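Local coordinates for protein 3',5'-nucleoside bisphosphate phosphatase (Chromobacterium violaceum, PDB 2YB1) that hydrolyses the 3'-phosphate of nucleoside 3',5'-bisphosphates, using three manganese ions per subunit, to give nucleoside 5'-phosphates and orthophosphate, at residues A[38-43]-A[63-68]; A[75-80]-A[186-191]. All coordinates share one frame; numbering follows the deposited sequence.

Contact 1: A[38-43]-A[63-68]. With MN (manganese (II) ion), chain B; MN (manganese (II) ion), chain C; MN (manganese (II) ion), chain D.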
ATOM      1  N   ASP A  38      -3.578   4.274  -1.302  1.00  6.28           N
ATOM      2  CA  ASP A  38      -3.414   3.836  -2.679  1.00  6.48           C
ATOM      3  C   ASP A  38      -1.963   3.986  -3.082  1.00  7.62           C
ATOM      4  O   ASP A  38      -1.242   4.820  -2.517  1.00  6.29           O
ATOM      5  CB  ASP A  38      -4.337   4.618  -3.615  1.00  5.13           C
ATOM      6  CG  ASP A  38      -5.735   4.029  -3.664  1.00  5.72           C
ATOM      7  OD1 ASP A  38      -5.858   2.827  -3.984  1.00  4.43           O
ATOM      8  OD2 ASP A  38      -6.702   4.756  -3.369  1.00  4.89           O
ATOM      9  N   HIS A  39      -1.534   3.170  -4.046  1.00  7.43           N
ATOM     10  CA  HIS A  39      -0.159   3.217  -4.541  1.00  6.41           C
ATOM     11  C   HIS A  39       0.147   4.536  -5.228  1.00  4.33           C
ATOM     12  O   HIS A  39      -0.553   4.927  -6.162  1.00  7.70           O
ATOM     13  CB  HIS A  39       0.069   2.115  -5.569  1.00  5.87           C
ATOM     14  CG  HIS A  39      -0.002   0.730  -5.007  1.00  5.18           C
ATOM     15  ND1 HIS A  39       1.000   0.196  -4.225  1.00  4.04           N
ATOM     16  CD2 HIS A  39      -0.930  -0.247  -5.151  1.00  4.37           C
ATOM     17  CE1 HIS A  39       0.688  -1.048  -3.902  1.00  4.68           C
ATOM     18  NE2 HIS A  39      -0.476  -1.343  -4.452  1.00  4.47           N
ATOM     19  N   ASP A  40       1.183   5.218  -4.750  1.00  2.71           N
ATOM     20  CA  ASP A  40       1.818   6.329  -5.465  1.00  5.66           C
ATOM     21  C   ASP A  40       0.838   7.402  -5.921  1.00  6.12           C
ATOM     22  O   ASP A  40       1.082   8.113  -6.912  1.00  4.85           O
ATOM     23  CB  ASP A  40       2.620   5.774  -6.647  1.00  7.70           C
ATOM     24  CG  ASP A  40       3.664   4.762  -6.196  1.00  7.47           C
ATOM     25  OD1 ASP A  40       4.219   4.969  -5.107  1.00  6.75           O
ATOM     26  OD2 ASP A  40       3.911   3.759  -6.901  1.00  6.73           O
ATOM     27  N   CYS A  41      -0.277   7.497  -5.205  1.00  4.44           N
ATOM     28  CA  CYS A  41      -1.378   8.364  -5.615  1.00  3.81           C
ATOM     29  C   CYS A  41      -2.260   8.729  -4.420  1.00  4.38           C
ATOM     30  O   CYS A  41      -2.484   7.892  -3.552  1.00  6.16           O
ATOM     31  CB  CYS A  41      -2.216   7.621  -6.663  1.00  3.70           C
ATOM     32  SG  CYS A  41      -3.458   8.661  -7.447  1.00 13.76           S
ATOM     33  N   THR A  42      -2.718   9.977  -4.347  1.00  5.73           N
ATOM     34  CA  THR A  42      -3.731  10.415  -3.358  1.00  4.02           C
ATOM     35  C   THR A  42      -5.158  10.675  -3.895  1.00  4.68           C
ATOM     36  O   THR A  42      -5.999  11.255  -3.205  1.00  4.97           O
ATOM     37  CB  THR A  42      -3.202  11.563  -2.465  1.00  4.37           C
ATOM     38  OG1 THR A  42      -2.724  12.633  -3.284  1.00  6.66           O
ATOM     39  CG2 THR A  42      -2.032  11.049  -1.616  1.00  2.29           C
ATOM     40  N   GLY A  43      -5.392  10.334  -5.155  1.00  3.80           N
ATOM     41  CA  GLY A  43      -6.602  10.747  -5.857  1.00  7.30           C
ATOM     42  C   GLY A  43      -7.917  10.269  -5.275  1.00  8.69           C
ATOM     43  O   GLY A  43      -8.987  10.793  -5.616  1.00  8.87           O
ATOM     44  N   VAL A  63      -1.237   6.946   1.934  1.00  6.42           N
ATOM     45  CA  VAL A  63      -0.696   6.628   0.623  1.00  5.19           C
ATOM     46  C   VAL A  63       0.289   5.463   0.782  1.00  3.23           C
ATOM     47  O   VAL A  63       0.811   5.238   1.871  1.00  3.39           O
ATOM     48  CB  VAL A  63       0.044   7.845   0.034  1.00  7.41           C
ATOM     49  CG1 VAL A  63       1.305   8.126   0.835  1.00  6.54           C
ATOM     50  CG2 VAL A  63       0.375   7.632  -1.462  1.00  8.74           C
ATOM     51  N   GLU A  64       0.528   4.720  -0.291  1.00  3.62           N
ATOM     52  CA  GLU A  64       1.573   3.699  -0.280  1.00  5.50           C
ATOM     53  C   GLU A  64       2.607   3.985  -1.374  1.00  7.27           C
ATOM     54  O   GLU A  64       2.307   3.890  -2.572  1.00  5.59           O
ATOM     55  CB  GLU A  64       0.984   2.292  -0.456  1.00  6.82           C
ATOM     56  CG  GLU A  64       2.065   1.224  -0.359  1.00  7.21           C
ATOM     57  CD  GLU A  64       1.527  -0.177  -0.368  1.00  6.58           C
ATOM     58  OE1 GLU A  64       0.407  -0.388  -0.862  1.00  3.84           O
ATOM     59  OE2 GLU A  64       2.231  -1.066   0.151  1.00  6.91           O
ATOM     60  N   VAL A  65       3.830   4.307  -0.960  1.00  6.27           N
ATOM     61  CA  VAL A  65       4.867   4.772  -1.891  1.00  6.03           C
ATOM     62  C   VAL A  65       5.841   3.676  -2.296  1.00  6.02           C
ATOM     63  O   VAL A  65       6.415   3.007  -1.437  1.00  5.00           O
ATOM     64  CB  VAL A  65       5.698   5.913  -1.270  1.00  7.47           C
ATOM     65  CG1 VAL A  65       6.688   6.494  -2.329  1.00  0.93           C
ATOM     66  CG2 VAL A  65       4.772   6.990  -0.689  1.00  6.41           C
ATOM     67  N   SER A  66       6.014   3.505  -3.606  1.00  5.92           N
ATOM     68  CA  SER A  66       6.929   2.513  -4.174  1.00  6.59           C
ATOM     69  C   SER A  66       8.365   3.009  -4.073  1.00  6.42           C
ATOM     70  O   SER A  66       8.670   4.135  -4.475  1.00  6.91           O
ATOM     71  CB  SER A  66       6.599   2.260  -5.650  1.00  7.77           C
ATOM     72  OG  SER A  66       5.231   1.911  -5.840  1.00  5.55           O
ATOM     73  N   VAL A  67       9.236   2.148  -3.550  1.00  5.55           N
ATOM     74  CA  VAL A  67      10.629   2.486  -3.276  1.00  6.68           C
ATOM     75  C   VAL A  67      11.555   1.388  -3.813  1.00  7.37           C
ATOM     76  O   VAL A  67      11.265   0.197  -3.677  1.00  5.45           O
ATOM     77  CB  VAL A  67      10.861   2.672  -1.739  1.00  1.70           C
ATOM     78  CG1 VAL A  67      12.367   2.671  -1.379  1.00  2.17           C
ATOM     79  CG2 VAL A  67      10.201   3.954  -1.250  1.00  2.96           C
ATOM     80  N   SER A  68      12.656   1.786  -4.450  1.00  6.99           N
ATOM     81  CA  SER A  68      13.713   0.822  -4.759  1.00  7.63           C
ATOM     82  C   SER A  68      14.839   1.067  -3.770  1.00  8.16           C
ATOM     83  O   SER A  68      15.389   2.174  -3.692  1.00  8.24           O
ATOM     84  CB  SER A  68      14.217   0.961  -6.199  1.00  8.81           C
ATOM     85  OG  SER A  68      13.173   0.756  -7.137  1.00  9.09           O
TER
HETATM   86 MN    MN B1289      -1.385  -3.357  -4.498  1.00  8.76          MN
HETATM   87 MN    MN C1290      -0.883  -2.173  -0.341  1.00  7.55          MN
HETATM   88 MN    MN D1291       2.643  -2.973  -0.669  1.00 10.70          MN
HETATM   89  O   HOH W   1       3.212   1.577  -3.725  1.00  7.20           O
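The imidazole of H39 and the carboxylate of E64 run side by side in the same direction, their planes only 10° apart. E64 OE1 approaches the ring obliquely, 3.1 Å from H39 CE1. At the ring's edge, in its plane, a water accepts from H39 ND1 and donates to E64 O and S66 OG, so the ring is held at both nitrogens, ND1 by the water and NE2 by one manganese, 2.2 Å away. E64, extended with CG anti to its backbone N (chi1 -177°), parts its oxygens between two further ions: OE1 lies 2.3 Å from one manganese and OE2 2.1 Å from the other. The D40 carboxylate grips S66 twice through syn lone pairs, OD1 taking S66 N at 2.8 Å and OD2 taking S66 OG at 2.5 Å. Backbone bonds from E64 N to D38 O and from D40 N to E64 O flank the single bridge between H39 and E64. The chemistry is that of a metal site with an ordered second shell: D40 holds S66, S66 and E64 O hold the water, and the water helps to hold H39, whose ND1 donation would be expected to strengthen NE2 as a ligand.

Contact 2: A[75-80]-A[186-191]. With MN (manganese (II) ion), chain D.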
ATOM      1  N   HIS A  75       7.746  -1.020   0.049  1.00  7.00           N
ATOM      2  CA  HIS A  75       6.625  -0.084   0.053  1.00  7.61           C
ATOM      3  C   HIS A  75       6.558   0.667   1.371  1.00  7.10           C
ATOM      4  O   HIS A  75       6.574   0.057   2.445  1.00  6.60           O
ATOM      5  CB  HIS A  75       5.313  -0.826  -0.222  1.00  7.16           C
ATOM      6  CG  HIS A  75       5.165  -1.278  -1.641  1.00  8.52           C
ATOM      7  ND1 HIS A  75       4.188  -2.164  -2.043  1.00 10.23           N
ATOM      8  CD2 HIS A  75       5.858  -0.953  -2.756  1.00  9.06           C
ATOM      9  CE1 HIS A  75       4.290  -2.369  -3.346  1.00 10.70           C
ATOM     10  NE2 HIS A  75       5.289  -1.638  -3.805  1.00 10.51           N
ATOM     11  N   ILE A  76       6.504   1.995   1.282  1.00  7.89           N
ATOM     12  CA  ILE A  76       6.439   2.847   2.471  1.00  7.18           C
ATOM     13  C   ILE A  76       5.093   3.561   2.501  1.00  5.90           C
ATOM     14  O   ILE A  76       4.791   4.367   1.620  1.00  6.70           O
ATOM     15  CB  ILE A  76       7.586   3.912   2.490  1.00  4.40           C
ATOM     16  CG1 ILE A  76       8.957   3.234   2.386  1.00  4.49           C
ATOM     17  CG2 ILE A  76       7.479   4.807   3.730  1.00  2.01           C
ATOM     18  CD1 ILE A  76       9.254   2.255   3.530  1.00  4.41           C
ATOM     19  N   VAL A  77       4.283   3.242   3.504  1.00  4.12           N
ATOM     20  CA  VAL A  77       2.999   3.899   3.708  1.00  4.76           C
ATOM     21  C   VAL A  77       3.186   5.257   4.396  1.00  4.95           C
ATOM     22  O   VAL A  77       4.020   5.388   5.295  1.00  6.90           O
ATOM     23  CB  VAL A  77       2.077   3.004   4.576  1.00  0.89           C
ATOM     24  CG1 VAL A  77       0.977   3.827   5.246  1.00  2.70           C
ATOM     25  CG2 VAL A  77       1.490   1.864   3.734  1.00  0.82           C
ATOM     26  N   GLY A  78       2.493   6.291   3.928  1.00  5.10           N
ATOM     27  CA  GLY A  78       2.330   7.482   4.752  1.00  2.53           C
ATOM     28  C   GLY A  78       0.952   7.596   5.382  1.00  5.81           C
ATOM     29  O   GLY A  78      -0.060   7.345   4.702  1.00  6.64           O
ATOM     30  N   LEU A  79       0.883   8.104   6.616  1.00  3.09           N
ATOM     31  CA  LEU A  79      -0.407   8.250   7.298  1.00  4.87           C
ATOM     32  C   LEU A  79      -0.505   9.625   7.942  1.00  5.76           C
ATOM     33  O   LEU A  79       0.460  10.088   8.561  1.00  5.23           O
ATOM     34  CB  LEU A  79      -0.586   7.175   8.378  1.00  4.53           C
ATOM     35  CG  LEU A  79      -0.639   5.695   7.957  1.00  3.99           C
ATOM     36  CD1 LEU A  79      -0.594   4.798   9.191  1.00  2.76           C
ATOM     37  CD2 LEU A  79      -1.885   5.399   7.105  1.00  3.43           C
ATOM     38  N   GLY A  80      -1.673  10.260   7.825  1.00  5.18           N
ATOM     39  CA  GLY A  80      -1.848  11.602   8.351  1.00  4.72           C
ATOM     40  C   GLY A  80      -1.193  12.664   7.470  1.00  8.32           C
ATOM     41  O   GLY A  80      -0.899  13.768   7.935  1.00  8.68           O
ATOM     42  N   MET A 186       3.261  10.381   9.188  1.00  5.45           N
ATOM     43  CA  MET A 186       4.252   9.419   9.656  1.00  5.71           C
ATOM     44  C   MET A 186       4.510   8.384   8.554  1.00  6.00           C
ATOM     45  O   MET A 186       3.576   7.937   7.882  1.00  5.41           O
ATOM     46  CB  MET A 186       3.769   8.735  10.944  1.00  6.37           C
ATOM     47  CG  MET A 186       3.743   9.677  12.157  1.00  5.92           C
ATOM     48  SD  MET A 186       3.121   8.875  13.643  1.00  6.86           S
ATOM     49  CE  MET A 186       4.548   7.866  14.119  1.00  2.91           C
ATOM     50  N   ALA A 187       5.783   8.047   8.342  1.00  2.95           N
ATOM     51  CA  ALA A 187       6.162   7.024   7.368  1.00  4.18           C
ATOM     52  C   ALA A 187       6.167   5.650   8.040  1.00  5.59           C
ATOM     53  O   ALA A 187       6.507   5.529   9.227  1.00  4.55           O
ATOM     54  CB  ALA A 187       7.519   7.331   6.759  1.00  4.18           C
ATOM     55  N   VAL A 188       5.761   4.633   7.281  1.00  6.35           N
ATOM     56  CA  VAL A 188       5.570   3.282   7.806  1.00  6.45           C
ATOM     57  C   VAL A 188       6.105   2.247   6.811  1.00  6.26           C
ATOM     58  O   VAL A 188       5.710   2.247   5.650  1.00  5.28           O
ATOM     59  CB  VAL A 188       4.051   2.993   8.028  1.00  5.60           C
ATOM     60  CG1 VAL A 188       3.829   1.567   8.548  1.00  4.14           C
ATOM     61  CG2 VAL A 188       3.419   4.032   8.948  1.00  5.38           C
ATOM     62  N   ILE A 189       6.979   1.348   7.261  1.00  6.85           N
ATOM     63  CA  ILE A 189       7.416   0.258   6.397  1.00  5.67           C
ATOM     64  C   ILE A 189       6.263  -0.734   6.288  1.00  7.72           C
ATOM     65  O   ILE A 189       5.801  -1.286   7.298  1.00  6.86           O
ATOM     66  CB  ILE A 189       8.640  -0.470   6.973  1.00  6.55           C
ATOM     67  CG1 ILE A 189       9.871   0.450   6.948  1.00  7.58           C
ATOM     68  CG2 ILE A 189       8.905  -1.759   6.188  1.00  7.78           C
ATOM     69  CD1 ILE A 189      11.052  -0.092   7.743  1.00  9.02           C
ATOM     70  N   ALA A 190       5.799  -0.961   5.062  1.00  4.12           N
ATOM     71  CA  ALA A 190       4.617  -1.788   4.853  1.00  4.78           C
ATOM     72  C   ALA A 190       4.989  -3.267   4.750  1.00  3.42           C
ATOM     73  O   ALA A 190       6.063  -3.607   4.254  1.00  4.63           O
ATOM     74  CB  ALA A 190       3.870  -1.339   3.597  1.00  4.62           C
ATOM     75  N   HIS A 191       4.119  -4.121   5.281  1.00  4.43           N
ATOM     76  CA  HIS A 191       4.207  -5.572   5.116  1.00  6.52           C
ATOM     77  C   HIS A 191       5.639  -6.114   5.010  1.00  5.95           C
ATOM     78  O   HIS A 191       6.006  -6.744   4.018  1.00  7.01           O
ATOM     79  CB  HIS A 191       3.321  -6.049   3.950  1.00  5.68           C
ATOM     80  CG  HIS A 191       3.611  -5.371   2.649  1.00  7.55           C
ATOM     81  ND1 HIS A 191       4.840  -5.442   2.029  1.00  7.03           N
ATOM     82  CD2 HIS A 191       2.825  -4.613   1.843  1.00  7.81           C
ATOM     83  CE1 HIS A 191       4.802  -4.753   0.902  1.00  8.39           C
ATOM     84  NE2 HIS A 191       3.590  -4.243   0.767  1.00  7.79           N
TER
HETATM   85 MN    MN D1291       2.643  -2.973  -0.669  1.00 10.70          MN
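H75 and H191 meet at a shared manganese, bound by H75 ND1 at 2.2 Å and by H191 NE2 at 2.1 Å. Their rings stand rim to rim with planes at 69°, H75 ND1 lying at the edge of the H191 ring; the ion, not a stack, joins them. For H191, CG sits between the backbone N and the carbonyl carbon (chi1 55°), a torsion that, with chi2, lets the ring come back toward H75, and A190 CB rests over one ring face near its rim. E64 is the third protein ligand of this ion. Backbone hydrogen bonds make up the second group: V77 pairs reciprocally with V188, and L79 with M186, as antiparallel hydrogen-bonded pairs, while A190 N reaches H75 O at 2.9 Å. Apolar contacts divide between the two faces of the sheet. On one, I76 CD1 meets I189 CG1 and I76 CG2 lies 3.9 Å from A187 CB, beneath helices 173-182 and 199-211. On the other, V77 packs on V188 CB to CB at 4.0 Å and L79 CD1 reaches V188 CG2. The arrangement is that of the PHP domain, a TIM-barrel relative, where neighbouring strands and the loops following them bring metal-binding histidines together.

The two contacts show how a polynuclear metal site is assembled from strands and the loops at their ends. Strands 59-69 and 72-79 follow one another in the chain and are neighbours in the sheet, so contact 1 passes directly into contact 2: V65 N lies 2.8 Å from I76 O and V63 O 2.9 Å from G78 N, both probable hydrogen bonds. The centres of the contacts are about 9 Å apart. E64 OE2 packs 3.1 Å from H75 CB and lies 3.5 Å from H191 NE2; it shares one manganese with H75 ND1 and H191 NE2. Contact 1 also serves the other two ions: H7, H9 and D248 bind the one held by E64 OE1, D14 and H250 the one held by H39. Bound AMP touches both H39 and H75.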